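Local coordinates for uncharacterized protein (Bacteroides vulgatus, PDB 4ZGF) that is of unknown function but binds calcium ions and has a calycin-like antiparallel beta fold, at residues I90-T95 with E104-L109. Numbering follows the deposited sequence.
Sequences INFTKT and EFIEAL
Ile90 and Leu109 bring strand 90-92 and helix 104-109 together, their alpha carbons 6.5 Å apart; the two axes approach to 9.4 Å and are inclined at 136°, about midway between perpendicular and antiparallel. At this end a water joins the backbones, accepting from Ile90 N at 2.9 Å and placed to donate to Leu109 O at 2.8 Å. The strand's alternation turns Ile90 and Phe92 to the helix and Asn91 away from it, while Ile106 and Leu109, one helical turn apart, answer from the other side.

The CG of Phe92 lies anti to its own carbonyl carbon (chi1 -73°), which carries the ring to Ile106 and Leu109. Ile106 CG2 sits over one face in a CH-pi contact, 4.2 Å from the ring centroid, while Leu109 CB meets the ring edge at CZ, 3.8 Å away. A flat aromatic suits this place because face and edge each take an aliphatic group, and Phe66 adds an edge-to-face ring contact. The branches of Ile106 divide the work: CG2 serves Phe92, whereas CD1 extends to Thr95, meeting its methyl CG2 at 3.7 Å. Threonine fits this more exposed border, offering a methyl to the helix alongside a polar hydroxyl. Deeper in, Ile90 CD1 packs obliquely against Leu109 CG, and Leu109 continues onto Ile133 and Phe135 of strand 132-136.

Just past Phe92 the strand bends at a classic beta bulge, where Thr93 and Lys94 both pair with the backbone of Glu76. The side chains form an apolar helix-on-sheet contact in which helix 100-111 packs against the curled antiparallel sheet of this calycin-clan domain, away from its calcium sites.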
loop_
_atom_site.group_PDB
_atom_site.type_symbol
_atom_site.label_atom_id
_atom_site.label_comp_id
_atom_site.label_asym_id
_atom_site.label_seq_id
_atom_site.Cartn_x
_atom_site.Cartn_y
_atom_site.Cartn_z
ATOM N N ILE A 90 -10.911 5.086 0.990
ATOM C CA ILE A 90 -10.290 5.590 -0.234
ATOM C C ILE A 90 -11.247 5.359 -1.392
ATOM O O ILE A 90 -11.927 4.312 -1.460
ATOM C CB ILE A 90 -8.933 4.880 -0.448
ATOM C CG1 ILE A 90 -7.979 5.250 0.704
ATOM C CG2 ILE A 90 -8.311 5.247 -1.783
ATOM C CD1 ILE A 90 -6.709 4.443 0.780
ATOM N N ASN A 91 -11.294 6.337 -2.296
ATOM C CA ASN A 91 -12.211 6.310 -3.455
ATOM C C ASN A 91 -11.428 6.705 -4.673
ATOM O O ASN A 91 -10.834 7.793 -4.707
ATOM C CB ASN A 91 -13.341 7.319 -3.231
ATOM C CG ASN A 91 -13.815 7.267 -1.795
ATOM O OD1 ASN A 91 -14.202 6.202 -1.304
ATOM N ND2 ASN A 91 -13.728 8.409 -1.095
ATOM N N PHE A 92 -11.394 5.865 -5.696
ATOM C CA PHE A 92 -10.674 6.209 -6.940
ATOM C C PHE A 92 -11.588 6.932 -7.919
ATOM O O PHE A 92 -12.726 6.524 -8.167
ATOM C CB PHE A 92 -10.135 4.960 -7.614
ATOM C CG PHE A 92 -8.943 4.361 -6.905
ATOM C CD1 PHE A 92 -9.129 3.444 -5.861
ATOM C CD2 PHE A 92 -7.648 4.677 -7.282
ATOM C CE1 PHE A 92 -8.034 2.907 -5.225
ATOM C CE2 PHE A 92 -6.572 4.125 -6.639
ATOM C CZ PHE A 92 -6.762 3.238 -5.610
ATOM N N THR A 93 -11.029 7.975 -8.540
ATOM C CA THR A 93 -11.654 8.641 -9.700
ATOM C C THR A 93 -10.905 8.418 -10.988
ATOM O O THR A 93 -11.484 8.597 -12.062
ATOM C CB THR A 93 -11.900 10.126 -9.428
ATOM O OG1 THR A 93 -10.680 10.757 -9.077
ATOM C CG2 THR A 93 -12.900 10.310 -8.275
ATOM N N LYS A 94 -9.623 8.046 -10.922
ATOM C CA LYS A 94 -8.827 7.773 -12.124
ATOM C C LYS A 94 -7.876 6.645 -11.809
ATOM O O LYS A 94 -7.192 6.686 -10.770
ATOM C CB LYS A 94 -8.012 8.998 -12.521
ATOM C CG LYS A 94 -7.110 8.810 -13.749
ATOM C CD LYS A 94 -6.087 9.949 -13.881
ATOM C CE LYS A 94 -5.137 9.812 -15.078
ATOM N NZ LYS A 94 -4.188 8.652 -15.058
ATOM N N THR A 95 -7.806 5.673 -12.722
ATOM C CA THR A 95 -6.773 4.625 -12.691
ATOM C C THR A 95 -6.213 4.498 -14.099
ATOM O O THR A 95 -6.933 4.690 -15.096
ATOM C CB THR A 95 -7.317 3.276 -12.195
ATOM O OG1 THR A 95 -8.415 2.845 -13.005
ATOM C CG2 THR A 95 -7.732 3.347 -10.738
ATOM N N GLU A 104 -3.704 -5.437 -8.165
ATOM C CA GLU A 104 -3.469 -5.844 -6.795
ATOM C C GLU A 104 -3.406 -4.613 -5.857
ATOM O O GLU A 104 -3.972 -4.613 -4.754
ATOM C CB GLU A 104 -2.199 -6.682 -6.737
ATOM C CG GLU A 104 -1.905 -7.260 -5.384
ATOM C CD GLU A 104 -0.698 -8.169 -5.387
ATOM O OE1 GLU A 104 0.134 -8.105 -6.305
ATOM O OE2 GLU A 104 -0.568 -8.952 -4.449
ATOM N N PHE A 105 -2.680 -3.582 -6.295
ATOM C CA PHE A 105 -2.552 -2.358 -5.508
ATOM C C PHE A 105 -3.898 -1.649 -5.341
ATOM O O PHE A 105 -4.289 -1.230 -4.239
ATOM C CB PHE A 105 -1.528 -1.448 -6.180
ATOM C CG PHE A 105 -1.317 -0.143 -5.481
ATOM C CD1 PHE A 105 -0.484 -0.044 -4.393
ATOM C CD2 PHE A 105 -2.026 1.003 -5.878
ATOM C CE1 PHE A 105 -0.260 1.176 -3.748
ATOM C CE2 PHE A 105 -1.808 2.220 -5.240
ATOM C CZ PHE A 105 -0.921 2.296 -4.172
ATOM N N ILE A 106 -4.608 -1.482 -6.461
ATOM C CA ILE A 106 -5.890 -0.788 -6.442
ATOM C C ILE A 106 -6.894 -1.535 -5.556
ATOM O O ILE A 106 -7.623 -0.908 -4.785
ATOM C CB ILE A 106 -6.399 -0.591 -7.904
ATOM C CG1 ILE A 106 -5.500 0.412 -8.638
ATOM C CG2 ILE A 106 -7.846 -0.115 -7.930
ATOM C CD1 ILE A 106 -5.644 0.334 -10.168
ATOM N N GLU A 107 -6.899 -2.859 -5.626
ATOM C CA GLU A 107 -7.790 -3.630 -4.783
ATOM C C GLU A 107 -7.439 -3.461 -3.307
ATOM O O GLU A 107 -8.324 -3.281 -2.465
ATOM C CB GLU A 107 -7.744 -5.093 -5.209
ATOM C CG GLU A 107 -8.728 -6.003 -4.492
ATOM C CD GLU A 107 -10.242 -5.849 -4.902
ATOM O OE1 GLU A 107 -10.739 -4.935 -5.676
ATOM O OE2 GLU A 107 -10.993 -6.624 -4.280
ATOM N N ALA A 108 -6.150 -3.489 -2.959
ATOM C CA ALA A 108 -5.762 -3.287 -1.566
ATOM C C ALA A 108 -6.220 -1.933 -1.056
ATOM O O ALA A 108 -6.705 -1.815 0.078
ATOM C CB ALA A 108 -4.258 -3.461 -1.391
ATOM N N LEU A 109 -6.062 -0.890 -1.871
ATOM C CA LEU A 109 -6.482 0.425 -1.428
ATOM C C LEU A 109 -8.000 0.545 -1.378
ATOM O O LEU A 109 -8.529 1.180 -0.477
ATOM C CB LEU A 109 -5.868 1.542 -2.288
ATOM C CG LEU A 109 -4.519 2.017 -1.696
ATOM C CD1 LEU A 109 -3.479 0.930 -1.619
ATOM C CD2 LEU A 109 -4.048 3.252 -2.391
HETATM O O HOH W 1 -10.574 2.203 1.093
#